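Local coordinates for adherence and virulence protein A (Streptococcus pneumoniae, PDB 6PON) that binds fibronectin and serves as a pneumococcal adherence and virulence factor, its N-terminal domain belonging to the NFACT family, at the interface of chains A and B. Numbering follows the deposited sequence. Chains: chain A/B, Adherence and virulence protein A.

Contact 1 and contact 2 lie about 37 Å apart, measured between the centres of their C-alpha atoms, along an elongated two-chain assembly. They share no residues, but one stretch of chain A serves both: helix 204-227 contributes A:Leu210 to contact 1, and the chain that follows it runs on to strand 239-240 and helix 255-262 at contact 2. The C-terminal part of chain A thus reaches along chain B to the N-terminal helix 5-19 of chain B. Two-fold symmetry repeats both contacts with the chains exchanged, giving four such patches. This suggests an intertwined dimer, although the structure alone does not show that it forms in the cell.

Contact 1: the interface of chains A and B. Residues chain A 173, 176, 181, 199, 210; chain B 222-223, 226.
B:Phe222, in the last turn of chain B's helix 204-225, and B:Phe226, just beyond its end, push their rings between A:Pro173, A:Leu181, A:Phe199 and A:Leu210. The B:Phe222 side chain leaves its helix with CG opposite the backbone N (chi1 -174°), which sends the ring towards chain A. Methyl CD1 of A:Leu181 sits over the centre of one face of this ring, a CH-pi contact, with CD1 3.7 Å from CE1 of B:Phe222. The opposite face is covered near its rim by CE2 of B:Phe226, so the ring is held between a leucine of the partner and a phenylalanine of its own chain. Its far end points head-on at a face of the A:Phe199 ring, with CZ of B:Phe222 3.6 Å from CZ of A:Phe199. B:Phe226 stands roughly perpendicular to A:Pro173; the pyrrolidine CB lies over its ring face, displaced towards the rim, while CD2 of A:Leu210 touches CE2 of B:Phe226 at 3.8 Å.

Beside the rings, B:Arg223 bends at chi2 (-55°) and turns its guanidinium end-on to the backbone carbonyl of A:Ile176. Both terminal nitrogens grip this one oxygen: NH2 donates to A:Ile176 O at 2.8 Å and NH1 to the same atom at 3.0 Å. The oxygen lies almost in the guanidinium plane, but the donors are tilted somewhat from the carbonyl plane. Water 1, also at the guanidinium edge, joins NH1 of B:Arg223 (2.7 Å) to the carbonyl O of A:Pro173. Methyl CD2 of A:Leu181 covers the middle of one guanidinium face, 3.5 Å from CZ of B:Arg223; the two branches of this leucine thus serve neighbouring flat groups. The apolar packing and the polar grip together fasten the end of chain B's long helix to chain A, probably helping to hold the two-fold dimer together.

Contact 2: the interface of chains A and B. Residues chain A 239-241, 255, 258-259; chain B 2, 7, 11.
Helix 5-19 of chain B, the N-terminal helix of the NFACT-family protein, offers B:Phe7 and B:Ile11 to strand 239-240, A:Pro241 and helix 255-262 of chain A. With CG turned away from its backbone N (chi1 -171°), B:Phe7 carries its ring into an apolar pocket lined by A:Phe239, A:Pro241, A:Leu255, A:Leu258 and A:Leu259.

The two aromatic rings meet edge-to-face, their planes 75° apart. A:Phe239 supplies the edge: its CE1 lies above the centre of the B:Phe7 face, and its CD1 is 3.4 Å from CE2 of B:Phe7. The chi1 of A:Phe239 (52°) places CG between its backbone N and carbonyl carbon, and this helps turn the ring so that its CD1-CE1 edge points at the face of B:Phe7. Within chain A, methyl CD2 of A:Leu259 covers the centre of one A:Phe239 face and backs this ring; the backbone of B:Ser2, whose side chain is incomplete, approaches the opposite face near the rim.

Around B:Phe7, CD of A:Pro241 comes to 3.4 Å from CD2 of the ring, and CD2 of A:Leu258 lies at the ring edge, in its plane. A:Leu259 points head-on at B:Phe7, its CD1 3.7 Å from CE1 of the ring. Chain A thus covers one face and much of the rim of the B:Phe7 ring. A:Leu255 lies alongside the same phenylalanine, pointing the other way, and divides its branches between two residues: CD2 touches the B:Phe7 ring, while methyl CD1 packs 3.5 Å from CA of B:Ile11, one helical turn farther on.

Contact 1: the interface of chains A and B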
ATOM      1  N   PRO A 173      -9.418  12.839  -8.664  1.00 18.09           N
ATOM      2  CA  PRO A 173      -8.849  11.529  -8.309  1.00 14.76           C
ATOM      3  C   PRO A 173      -9.664  10.357  -8.807  1.00 15.85           C
ATOM      4  O   PRO A 173      -9.110   9.265  -8.985  1.00 17.47           O
ATOM      5  CB  PRO A 173      -8.832  11.565  -6.773  1.00 15.17           C
ATOM      6  CG  PRO A 173      -9.968  12.475  -6.414  1.00 14.06           C
ATOM      7  CD  PRO A 173     -10.000  13.535  -7.501  1.00 15.39           C
ATOM      8  N   ILE A 176      -8.732  10.159 -13.003  1.00 17.37           N
ATOM      9  CA  ILE A 176      -7.380  10.299 -13.515  1.00 19.19           C
ATOM     10  C   ILE A 176      -6.943   8.999 -14.184  1.00 23.42           C
ATOM     11  O   ILE A 176      -7.206   7.891 -13.686  1.00 15.68           O
ATOM     12  CB  ILE A 176      -6.437  10.715 -12.373  1.00 21.63           C
ATOM     13  CG1 ILE A 176      -4.996  10.905 -12.874  1.00 17.99           C
ATOM     14  CG2 ILE A 176      -6.575   9.750 -11.148  1.00 17.45           C
ATOM     15  CD1 ILE A 176      -4.073  11.611 -11.867  1.00 17.72           C
ATOM     16  N   LEU A 181      -1.746   9.217 -13.063  1.00 22.98           N
ATOM     17  CA  LEU A 181      -1.709   8.816 -11.662  1.00 26.96           C
ATOM     18  C   LEU A 181      -0.376   8.160 -11.317  1.00 27.44           C
ATOM     19  O   LEU A 181       0.281   8.533 -10.337  1.00 23.38           O
ATOM     20  CB  LEU A 181      -2.867   7.863 -11.356  1.00 26.55           C
ATOM     21  CG  LEU A 181      -2.865   7.255  -9.948  1.00 16.48           C
ATOM     22  CD1 LEU A 181      -3.017   8.336  -8.921  1.00 16.37           C
ATOM     23  CD2 LEU A 181      -3.985   6.266  -9.817  1.00 16.62           C
ATOM     24  N   PHE A 199      -4.904  16.835  -5.815  1.00 15.60           N
ATOM     25  CA  PHE A 199      -6.173  16.243  -6.196  1.00 19.43           C
ATOM     26  C   PHE A 199      -7.325  17.122  -5.744  1.00 18.98           C
ATOM     27  O   PHE A 199      -7.275  17.739  -4.675  1.00 19.08           O
ATOM     28  CB  PHE A 199      -6.317  14.839  -5.636  1.00 18.06           C
ATOM     29  CG  PHE A 199      -5.318  13.870  -6.198  1.00 15.66           C
ATOM     30  CD1 PHE A 199      -5.437  13.417  -7.501  1.00 17.19           C
ATOM     31  CD2 PHE A 199      -4.260  13.417  -5.427  1.00 15.45           C
ATOM     32  CE1 PHE A 199      -4.513  12.530  -8.030  1.00 14.05           C
ATOM     33  CE2 PHE A 199      -3.334  12.515  -5.947  1.00 15.77           C
ATOM     34  CZ  PHE A 199      -3.465  12.074  -7.253  1.00 12.83           C
ATOM     35  N   LEU A 210      -6.362   9.095   3.299  1.00 17.17           N
ATOM     36  CA  LEU A 210      -5.730   8.543   2.105  1.00 17.98           C
ATOM     37  C   LEU A 210      -4.228   8.355   2.309  1.00 19.12           C
ATOM     38  O   LEU A 210      -3.659   7.334   1.895  1.00 19.58           O
ATOM     39  CB  LEU A 210      -6.003   9.437   0.897  1.00 15.22           C
ATOM     40  CG  LEU A 210      -5.310   9.036  -0.411  1.00 15.59           C
ATOM     41  CD1 LEU A 210      -5.530   7.577  -0.740  1.00 10.61           C
ATOM     42  CD2 LEU A 210      -5.748   9.922  -1.587  1.00 11.39           C
TER
ATOM     43  N   PHE B 222      -4.681   3.309  -4.051  1.00 19.17           N
ATOM     44  CA  PHE B 222      -5.281   4.570  -4.469  1.00 16.39           C
ATOM     45  C   PHE B 222      -6.566   4.313  -5.242  1.00 19.96           C
ATOM     46  O   PHE B 222      -7.607   4.923  -4.962  1.00 19.45           O
ATOM     47  CB  PHE B 222      -4.281   5.374  -5.311  1.00 15.93           C
ATOM     48  CG  PHE B 222      -4.760   6.777  -5.676  1.00 19.46           C
ATOM     49  CD1 PHE B 222      -5.719   6.974  -6.665  1.00 19.46           C
ATOM     50  CD2 PHE B 222      -4.237   7.896  -5.036  1.00 19.88           C
ATOM     51  CE1 PHE B 222      -6.144   8.245  -6.998  1.00 19.09           C
ATOM     52  CE2 PHE B 222      -4.653   9.166  -5.369  1.00 15.94           C
ATOM     53  CZ  PHE B 222      -5.603   9.346  -6.341  1.00 18.34           C
ATOM     54  N   ARG B 223      -6.511   3.385  -6.205  1.00 18.32           N
ATOM     55  CA  ARG B 223      -7.687   3.034  -6.993  1.00 19.92           C
ATOM     56  C   ARG B 223      -8.809   2.501  -6.111  1.00 17.30           C
ATOM     57  O   ARG B 223      -9.972   2.892  -6.261  1.00 19.88           O
ATOM     58  CB  ARG B 223      -7.313   2.005  -8.059  1.00 17.32           C
ATOM     59  CG  ARG B 223      -6.440   2.556  -9.146  1.00 15.79           C
ATOM     60  CD  ARG B 223      -7.092   3.785  -9.790  1.00 18.13           C
ATOM     61  NE  ARG B 223      -6.487   4.118 -11.084  1.00 17.29           N
ATOM     62  CZ  ARG B 223      -6.686   5.253 -11.747  1.00 18.84           C
ATOM     63  NH1 ARG B 223      -7.465   6.214 -11.252  1.00 19.39           N
ATOM     64  NH2 ARG B 223      -6.100   5.433 -12.914  1.00 20.47           N
ATOM     65  N   PHE B 226     -10.839   5.104  -4.051  1.00 21.07           N
ATOM     66  CA  PHE B 226     -11.762   5.899  -4.856  1.00 20.29           C
ATOM     67  C   PHE B 226     -12.735   5.052  -5.653  1.00 23.62           C
ATOM     68  O   PHE B 226     -13.450   5.586  -6.511  1.00 25.38           O
ATOM     69  CB  PHE B 226     -10.993   6.810  -5.807  1.00 15.24           C
ATOM     70  CG  PHE B 226     -10.271   7.905  -5.103  1.00 18.63           C
ATOM     71  CD1 PHE B 226     -10.963   9.019  -4.642  1.00 14.74           C
ATOM     72  CD2 PHE B 226      -8.925   7.804  -4.845  1.00 16.24           C
ATOM     73  CE1 PHE B 226     -10.327  10.007  -3.977  1.00 12.17           C
ATOM     74  CE2 PHE B 226      -8.268   8.802  -4.181  1.00 15.13           C
ATOM     75  CZ  PHE B 226      -8.968   9.908  -3.735  1.00 14.85           C
TER
HETATM   76  O   HOH W   1      -8.636   6.400  -8.853  1.00 15.06           O

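Contact 2: the interface of chains A and B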
ATOM      1  N   PHE A 239      18.366 -15.807 -10.163  1.00 28.78           N
ATOM      2  CA  PHE A 239      17.472 -16.804  -9.587  1.00 29.61           C
ATOM      3  C   PHE A 239      16.845 -16.186  -8.344  1.00 33.98           C
ATOM      4  O   PHE A 239      17.377 -15.226  -7.774  1.00 27.73           O
ATOM      5  CB  PHE A 239      18.224 -18.098  -9.234  1.00 29.01           C
ATOM      6  CG  PHE A 239      19.451 -17.861  -8.382  1.00 30.12           C
ATOM      7  CD1 PHE A 239      19.353 -17.806  -7.001  1.00 25.68           C
ATOM      8  CD2 PHE A 239      20.689 -17.649  -8.966  1.00 28.84           C
ATOM      9  CE1 PHE A 239      20.476 -17.571  -6.214  1.00 25.30           C
ATOM     10  CE2 PHE A 239      21.814 -17.411  -8.189  1.00 28.20           C
ATOM     11  CZ  PHE A 239      21.705 -17.366  -6.811  1.00 24.80           C
ATOM     12  N   SER A 240      15.726 -16.759  -7.905  1.00 30.18           N
ATOM     13  CA  SER A 240      15.027 -16.132  -6.796  1.00 26.35           C
ATOM     14  C   SER A 240      14.369 -17.189  -5.927  1.00 27.06           C
ATOM     15  O   SER A 240      13.946 -18.235  -6.433  1.00 30.55           O
ATOM     16  CB  SER A 240      13.981 -15.130  -7.307  1.00 27.00           C
ATOM     17  OG  SER A 240      12.985 -15.789  -8.053  1.00 23.50           O
ATOM     18  N   PRO A 241      14.254 -16.942  -4.620  1.00 26.29           N
ATOM     19  CA  PRO A 241      13.568 -17.910  -3.753  1.00 23.89           C
ATOM     20  C   PRO A 241      12.062 -17.884  -3.919  1.00 25.51           C
ATOM     21  O   PRO A 241      11.392 -18.882  -3.626  1.00 29.09           O
ATOM     22  CB  PRO A 241      13.982 -17.460  -2.349  1.00 23.59           C
ATOM     23  CG  PRO A 241      14.115 -15.957  -2.499  1.00 25.95           C
ATOM     24  CD  PRO A 241      14.665 -15.728  -3.886  1.00 25.33           C
ATOM     25  N   LEU A 255      15.133 -25.093  -3.593  1.00 31.26           N
ATOM     26  CA  LEU A 255      16.139 -24.113  -3.984  1.00 31.34           C
ATOM     27  C   LEU A 255      17.449 -24.759  -4.419  1.00 30.23           C
ATOM     28  O   LEU A 255      18.211 -24.151  -5.184  1.00 29.60           O
ATOM     29  CB  LEU A 255      16.367 -23.146  -2.830  1.00 31.16           C
ATOM     30  CG  LEU A 255      15.066 -22.437  -2.442  1.00 29.93           C
ATOM     31  CD1 LEU A 255      15.125 -21.939  -1.016  1.00 30.33           C
ATOM     32  CD2 LEU A 255      14.771 -21.283  -3.386  1.00 27.10           C
ATOM     33  N   LEU A 258      17.159 -25.735  -8.083  1.00 29.83           N
ATOM     34  CA  LEU A 258      17.280 -24.474  -8.810  1.00 30.39           C
ATOM     35  C   LEU A 258      18.740 -24.068  -9.011  1.00 28.01           C
ATOM     36  O   LEU A 258      19.157 -23.742 -10.130  1.00 31.55           O
ATOM     37  CB  LEU A 258      16.516 -23.392  -8.051  1.00 23.39           C
ATOM     38  CG  LEU A 258      16.771 -21.944  -8.434  1.00 26.13           C
ATOM     39  CD1 LEU A 258      16.113 -21.645  -9.763  1.00 22.83           C
ATOM     40  CD2 LEU A 258      16.271 -21.019  -7.311  1.00 27.66           C
ATOM     41  N   LEU A 259      19.534 -24.074  -7.935  1.00 27.12           N
ATOM     42  CA  LEU A 259      20.918 -23.616  -8.046  1.00 25.17           C
ATOM     43  C   LEU A 259      21.772 -24.595  -8.840  1.00 31.48           C
ATOM     44  O   LEU A 259      22.689 -24.176  -9.556  1.00 31.16           O
ATOM     45  CB  LEU A 259      21.510 -23.396  -6.657  1.00 24.68           C
ATOM     46  CG  LEU A 259      20.977 -22.151  -5.952  1.00 28.35           C
ATOM     47  CD1 LEU A 259      21.375 -22.125  -4.484  1.00 25.57           C
ATOM     48  CD2 LEU A 259      21.485 -20.926  -6.662  1.00 23.78           C
TER
ATOM     49  N   SER B   2      20.793 -12.033  -5.920  1.00 33.62           N
ATOM     50  CA  SER B   2      20.436 -13.398  -6.270  1.00 26.24           C
ATOM     51  C   SER B   2      20.696 -14.259  -5.048  1.00 23.35           C
ATOM     52  O   SER B   2      19.759 -14.630  -4.337  1.00 18.94           O
ATOM     53  N   PHE B   7      17.465 -14.558  -0.152  1.00 20.39           N
ATOM     54  CA  PHE B   7      17.531 -15.919  -0.678  1.00 21.12           C
ATOM     55  C   PHE B   7      17.996 -16.896   0.391  1.00 21.96           C
ATOM     56  O   PHE B   7      17.427 -17.985   0.558  1.00 21.73           O
ATOM     57  CB  PHE B   7      18.473 -15.973  -1.877  1.00 20.13           C
ATOM     58  CG  PHE B   7      18.441 -17.284  -2.617  1.00 24.95           C
ATOM     59  CD1 PHE B   7      19.323 -18.309  -2.285  1.00 23.87           C
ATOM     60  CD2 PHE B   7      17.540 -17.490  -3.653  1.00 21.92           C
ATOM     61  CE1 PHE B   7      19.297 -19.518  -2.960  1.00 21.99           C
ATOM     62  CE2 PHE B   7      17.507 -18.692  -4.337  1.00 27.62           C
ATOM     63  CZ  PHE B   7      18.390 -19.719  -3.985  1.00 21.99           C
ATOM     64  N   ILE B  11      16.721 -20.739   1.823  1.00 26.04           N
ATOM     65  CA  ILE B  11      17.378 -22.036   1.688  1.00 29.20           C
ATOM     66  C   ILE B  11      17.838 -22.576   3.039  1.00 25.86           C
ATOM     67  O   ILE B  11      17.922 -23.798   3.227  1.00 25.80           O
ATOM     68  CB  ILE B  11      18.547 -21.976   0.685  1.00 29.82           C
ATOM     69  CG1 ILE B  11      18.961 -23.415   0.305  1.00 29.05           C
ATOM     70  CG2 ILE B  11      19.718 -21.192   1.272  1.00 25.87           C
ATOM     71  CD1 ILE B  11      19.754 -23.539  -1.000  1.00 24.43           C
TER